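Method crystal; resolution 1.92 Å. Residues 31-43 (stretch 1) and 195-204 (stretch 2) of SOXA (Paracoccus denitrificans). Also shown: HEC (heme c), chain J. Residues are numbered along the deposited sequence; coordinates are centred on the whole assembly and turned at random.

Stretch 1 31-43: TFDTIYSGWHFRD
Stretch 2 (195-204) DHLSQGQING

How does Gln199, the residue with the largest covered area, tie itself to stretch 1? At phi/psi -85/8, just before Gly200 at a positive 58/47, its CA-to-CB bond points toward stretch 1, and chi1 -69° (m), chi2 170° (t) and chi3 -11° extend the side chain so that the amide reaches the backbone around strand 35-36. There Gln199 NE2 donates to Thr34 O at 2.9 Å, while Tyr36 N donates to Gln199 OE1 at 3.0 Å. A glutamine suits this place because one amide offers donor and acceptor to a backbone presenting the complementary pair. Water 1 adds a link, donating to Tyr36 O (2.7 Å) and accepting from Gln199 N (2.9 Å).

What surrounds that amide? Phe32 (chi1 -64°, chi2 -50°) turns one ring face to it, with CD1 3.7 Å from Gln199 NE2, whereas Tyr36 (chi1 -64°, chi2 93°) meets the same nitrogen at its ring edge, CD1 to Gln199 NE2 again being 3.7 Å. The CA-to-CB bond of Gln201 points toward stretch 1; folded by chi1 -53° and chi2 -82°, Gln201 donates from NE2 to Gln199 OE1 at 3.0 Å, so this oxygen accepts from both stretches. Gln201 CG lies 3.3 Å from Tyr36 O. The stretches run roughly antiparallel, the CA atoms of Ser37 and Gln201 lying 6.3 Å apart and those of Gly38 and Ser198 5.3 Å.

How is Phe41, buried at the end of the 3-10 segment 38-41, fitted against stretch 2? At phi/psi -99/6 its CA-to-CB bond points toward stretch 2, and with chi1 -59° (m) and chi2 85° the ring packs against residues 196-199. Ser198 CA sits over one ring face, 3.6 Å from the centroid and 8° off the normal, and Ser198 CB is 3.5 Å from Phe41 CD1. The ring's edge is directed at the face of His196, with centroids 5.3 Å apart and planes at 74°, and Phe41 CD2 lies 3.2 Å from Leu197 O. The CA-to-CB bond of His196 points toward stretch 1; with chi1 -167° (t) and chi2 -174°, its ring face also receives Phe41 CB, 4.2 Å from the centroid, and His196 ND1 makes a weak hydrogen bond to Phe41 O at 3.1 Å.

How do Arg42 and the heme propionate join the two stretches? Arg42 starts away from stretch 2, but chi angles of -49°, -80°, 66° and 93° bring its guanidinium back. Arg42 NH2 donates to His196 O at 2.8 Å and to water 2 at 3.0 Å, which also accepts from His196 N at 3.1 Å, while Arg42 NH1 makes a weak 2.8 Å hydrogen bond to HEC O2D. Ser198 (chi1 75°, p) binds the same propionate, donating to HEC O1D from N at 2.8 Å and from OG at 2.7 Å. Gly38 CA is 3.4 Å from HEC O1A, and an ideal CB would clash with that oxygen at 1.9 Å, so glycine fits.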

# COMPACT_ATOMS: atom_id res chain seq x y z
N THR A 31 -6.74 12.53 13.27
CA THR A 31 -6.77 11.92 11.93
C THR A 31 -7.86 10.87 11.78
O THR A 31 -8.61 10.87 10.80
CB THR A 31 -5.39 11.29 11.67
OG1 THR A 31 -4.40 12.32 11.67
CG2 THR A 31 -5.30 10.64 10.30
N PHE A 32 -7.94 9.98 12.75
CA PHE A 32 -8.92 8.90 12.77
C PHE A 32 -9.67 8.93 14.08
O PHE A 32 -9.10 9.25 15.13
CB PHE A 32 -8.20 7.53 12.71
CG PHE A 32 -7.43 7.27 11.43
CD1 PHE A 32 -8.02 7.45 10.19
CD2 PHE A 32 -6.12 6.76 11.49
CE1 PHE A 32 -7.32 7.16 9.00
CE2 PHE A 32 -5.42 6.46 10.31
CZ PHE A 32 -6.02 6.67 9.07
N ASP A 33 -10.94 8.57 14.04
CA ASP A 33 -11.71 8.35 15.26
C ASP A 33 -11.28 7.00 15.82
O ASP A 33 -11.20 6.79 17.03
CB ASP A 33 -13.22 8.32 14.93
CG ASP A 33 -13.79 9.71 14.63
OD1 ASP A 33 -14.92 9.78 14.10
OD2 ASP A 33 -13.17 10.78 14.85
N THR A 34 -10.97 6.09 14.89
CA THR A 34 -10.70 4.70 15.21
C THR A 34 -9.68 4.09 14.23
O THR A 34 -9.77 4.35 13.02
CB THR A 34 -12.00 3.93 15.12
OG1 THR A 34 -12.99 4.53 15.98
CG2 THR A 34 -11.84 2.52 15.65
N ILE A 35 -8.73 3.32 14.75
CA ILE A 35 -7.88 2.50 13.89
C ILE A 35 -8.39 1.08 13.81
O ILE A 35 -8.99 0.58 14.78
CB ILE A 35 -6.41 2.53 14.33
CG1 ILE A 35 -6.25 2.16 15.80
CG2 ILE A 35 -5.81 3.90 14.00
CD1 ILE A 35 -4.81 1.89 16.19
N TYR A 36 -8.16 0.45 12.66
CA TYR A 36 -8.71 -0.84 12.31
C TYR A 36 -7.63 -1.69 11.65
O TYR A 36 -6.84 -1.20 10.85
CB TYR A 36 -9.83 -0.72 11.26
CG TYR A 36 -11.08 0.03 11.69
CD1 TYR A 36 -11.21 1.39 11.46
CD2 TYR A 36 -12.14 -0.64 12.30
CE1 TYR A 36 -12.38 2.10 11.86
CE2 TYR A 36 -13.31 0.06 12.70
CZ TYR A 36 -13.41 1.42 12.48
OH TYR A 36 -14.55 2.10 12.86
N SER A 37 -7.65 -2.97 11.95
CA SER A 37 -6.94 -3.94 11.14
C SER A 37 -7.56 -3.98 9.75
O SER A 37 -8.76 -3.76 9.60
CB SER A 37 -7.10 -5.32 11.77
OG SER A 37 -6.74 -6.35 10.88
N GLY A 38 -6.72 -4.28 8.76
CA GLY A 38 -7.16 -4.60 7.41
C GLY A 38 -8.15 -5.74 7.29
O GLY A 38 -8.87 -5.82 6.30
N TRP A 39 -8.18 -6.64 8.28
CA TRP A 39 -9.18 -7.69 8.37
C TRP A 39 -10.62 -7.16 8.24
O TRP A 39 -11.46 -7.80 7.59
CB TRP A 39 -9.00 -8.42 9.69
CG TRP A 39 -9.84 -9.62 9.92
CD1 TRP A 39 -9.60 -10.91 9.51
CD2 TRP A 39 -11.04 -9.67 10.70
NE1 TRP A 39 -10.58 -11.75 9.98
CE2 TRP A 39 -11.47 -11.02 10.72
CE3 TRP A 39 -11.78 -8.73 11.40
CZ2 TRP A 39 -12.65 -11.44 11.38
CZ3 TRP A 39 -12.95 -9.15 12.08
CH2 TRP A 39 -13.36 -10.49 12.06
N HIS A 40 -10.87 -6.02 8.85
CA HIS A 40 -12.20 -5.41 8.83
C HIS A 40 -12.68 -5.01 7.44
O HIS A 40 -13.87 -4.84 7.24
CB HIS A 40 -12.26 -4.17 9.75
CG HIS A 40 -12.61 -4.51 11.16
ND1 HIS A 40 -13.89 -4.79 11.56
CD2 HIS A 40 -11.83 -4.65 12.26
CE1 HIS A 40 -13.90 -5.10 12.84
NE2 HIS A 40 -12.66 -5.03 13.29
N PHE A 41 -11.77 -4.83 6.49
CA PHE A 41 -12.12 -4.41 5.13
C PHE A 41 -12.18 -5.57 4.15
O PHE A 41 -12.37 -5.37 2.95
CB PHE A 41 -11.10 -3.37 4.66
CG PHE A 41 -11.02 -2.17 5.55
CD1 PHE A 41 -10.22 -2.17 6.67
CD2 PHE A 41 -11.75 -1.02 5.26
CE1 PHE A 41 -10.16 -1.08 7.49
CE2 PHE A 41 -11.68 0.09 6.08
CZ PHE A 41 -10.91 0.06 7.19
N ARG A 42 -12.02 -6.79 4.64
CA ARG A 42 -12.08 -7.94 3.75
C ARG A 42 -13.49 -8.54 3.72
O ARG A 42 -14.27 -8.29 4.63
CB ARG A 42 -11.05 -8.98 4.21
CG ARG A 42 -9.66 -8.40 4.46
CD ARG A 42 -8.84 -8.17 3.22
NE ARG A 42 -9.34 -7.14 2.30
CZ ARG A 42 -8.98 -5.86 2.31
NH1 ARG A 42 -8.15 -5.39 3.23
NH2 ARG A 42 -9.45 -5.03 1.38
N ASP A 43 -13.82 -9.31 2.68
CA ASP A 43 -15.12 -9.98 2.65
C ASP A 43 -15.15 -11.15 3.66
O ASP A 43 -14.09 -11.58 4.16
CB ASP A 43 -15.54 -10.44 1.23
CG ASP A 43 -14.54 -11.37 0.55
OD1 ASP A 43 -13.77 -12.09 1.22
OD2 ASP A 43 -14.46 -11.45 -0.71
N ASP A 195 -10.82 -3.08 -5.14
CA ASP A 195 -10.24 -3.14 -3.79
C ASP A 195 -10.87 -2.17 -2.78
O ASP A 195 -11.00 -0.99 -3.06
CB ASP A 195 -8.74 -2.83 -3.84
CG ASP A 195 -7.96 -3.84 -4.64
OD1 ASP A 195 -8.10 -5.06 -4.35
OD2 ASP A 195 -7.19 -3.49 -5.57
N HIS A 196 -11.22 -2.70 -1.61
CA HIS A 196 -11.77 -1.94 -0.48
C HIS A 196 -10.57 -1.46 0.31
O HIS A 196 -9.82 -2.28 0.87
CB HIS A 196 -12.59 -2.90 0.41
CG HIS A 196 -13.45 -2.23 1.44
ND1 HIS A 196 -14.15 -2.95 2.38
CD2 HIS A 196 -13.76 -0.92 1.65
CE1 HIS A 196 -14.87 -2.13 3.12
NE2 HIS A 196 -14.64 -0.89 2.71
N LEU A 197 -10.36 -0.13 0.33
CA LEU A 197 -9.20 0.45 0.94
C LEU A 197 -9.25 0.34 2.46
O LEU A 197 -10.23 0.75 3.10
CB LEU A 197 -9.04 1.92 0.54
CG LEU A 197 -8.29 2.15 -0.76
CD1 LEU A 197 -8.52 3.57 -1.28
CD2 LEU A 197 -6.79 1.84 -0.62
N SER A 198 -8.16 -0.16 3.03
CA SER A 198 -7.97 -0.20 4.49
C SER A 198 -7.14 0.99 4.94
O SER A 198 -6.87 1.91 4.15
CB SER A 198 -7.30 -1.53 4.87
OG SER A 198 -5.95 -1.53 4.53
N GLN A 199 -6.74 1.02 6.21
CA GLN A 199 -5.85 2.05 6.69
C GLN A 199 -4.39 1.70 6.43
O GLN A 199 -3.51 2.39 6.92
CB GLN A 199 -6.06 2.33 8.18
CG GLN A 199 -7.37 2.98 8.48
CD GLN A 199 -7.68 3.04 9.96
OE1 GLN A 199 -6.98 2.40 10.76
NE2 GLN A 199 -8.70 3.85 10.34
N GLY A 200 -4.15 0.63 5.68
CA GLY A 200 -2.81 0.21 5.31
C GLY A 200 -1.96 -0.06 6.53
O GLY A 200 -0.82 0.41 6.60
N GLN A 201 -2.52 -0.80 7.48
CA GLN A 201 -1.81 -1.17 8.70
C GLN A 201 -0.96 -2.42 8.45
O GLN A 201 -1.28 -3.22 7.56
CB GLN A 201 -2.80 -1.40 9.85
CG GLN A 201 -3.82 -0.23 10.14
CD GLN A 201 -3.25 0.90 10.98
OE1 GLN A 201 -2.03 0.98 11.14
NE2 GLN A 201 -4.12 1.78 11.53
N ILE A 202 0.08 -2.57 9.25
CA ILE A 202 0.99 -3.72 9.17
C ILE A 202 0.99 -4.57 10.44
O ILE A 202 1.84 -5.44 10.59
CB ILE A 202 2.45 -3.32 8.78
CG1 ILE A 202 3.13 -2.43 9.82
CG2 ILE A 202 2.47 -2.61 7.43
CD1 ILE A 202 4.60 -2.20 9.52
N ASN A 203 0.01 -4.38 11.32
CA ASN A 203 -0.10 -5.22 12.52
C ASN A 203 -0.36 -6.69 12.20
O ASN A 203 -0.18 -7.54 13.07
CB ASN A 203 -1.20 -4.72 13.46
CG ASN A 203 -2.58 -5.00 12.93
OD1 ASN A 203 -3.39 -5.75 13.54
ND2 ASN A 203 -2.89 -4.39 11.81
N GLY A 204 -0.79 -6.98 10.98
CA GLY A 204 -1.10 -8.32 10.53
C GLY A 204 0.01 -9.04 9.77
O GLY A 204 -0.14 -10.21 9.43
FE HEC J . -1.28 0.62 0.05
CHA HEC J . -2.70 -2.40 0.79
CHB HEC J . 0.78 0.24 2.81
CHC HEC J . 0.26 3.53 -0.71
CHD HEC J . -3.63 1.23 -2.33
NA HEC J . -1.02 -0.83 1.54
C1A HEC J . -1.72 -2.00 1.65
C2A HEC J . -1.25 -2.70 2.81
C3A HEC J . -0.27 -1.96 3.37
C4A HEC J . -0.12 -0.77 2.58
CMA HEC J . 0.56 -2.27 4.61
CAA HEC J . -1.77 -4.07 3.32
CBA HEC J . -2.76 -3.82 4.48
CGA HEC J . -3.25 -5.13 5.08
O1A HEC J . -4.06 -5.07 6.03
O2A HEC J . -2.86 -6.25 4.59
NB HEC J . 0.20 1.66 0.87
C1B HEC J . 0.97 1.32 1.97
C2B HEC J . 2.04 2.26 2.08
C3B HEC J . 1.90 3.17 1.13
C4B HEC J . 0.76 2.80 0.34
CMB HEC J . 3.09 2.25 3.19
CAB HEC J . 2.82 4.38 0.87
CBB HEC J . 4.10 3.97 0.59
NC HEC J . -1.64 2.13 -1.29
C1C HEC J . -0.89 3.25 -1.42
C2C HEC J . -1.43 4.06 -2.50
C3C HEC J . -2.53 3.42 -2.96
C4C HEC J . -2.66 2.20 -2.17
CMC HEC J . -0.79 5.40 -2.92
CAC HEC J . -3.57 3.76 -4.08
CBC HEC J . -3.26 4.28 -5.27
ND HEC J . -2.86 -0.40 -0.65
C1D HEC J . -3.71 0.04 -1.66
C2D HEC J . -4.72 -0.97 -1.93
C3D HEC J . -4.41 -2.09 -0.97
C4D HEC J . -3.25 -1.65 -0.22
CMD HEC J . -5.86 -0.93 -2.96
CAD HEC J . -5.19 -3.41 -0.78
CBD HEC J . -6.46 -3.09 0.04
CGD HEC J . -6.16 -2.76 1.49
O1D HEC J . -5.99 -1.58 1.86
O2D HEC J . -6.08 -3.66 2.32
O HOH W 1 -6.62 -1.11 8.15
O HOH W 2 -11.04 -5.76 -1.09
O HOH W 3 -15.31 -5.69 4.16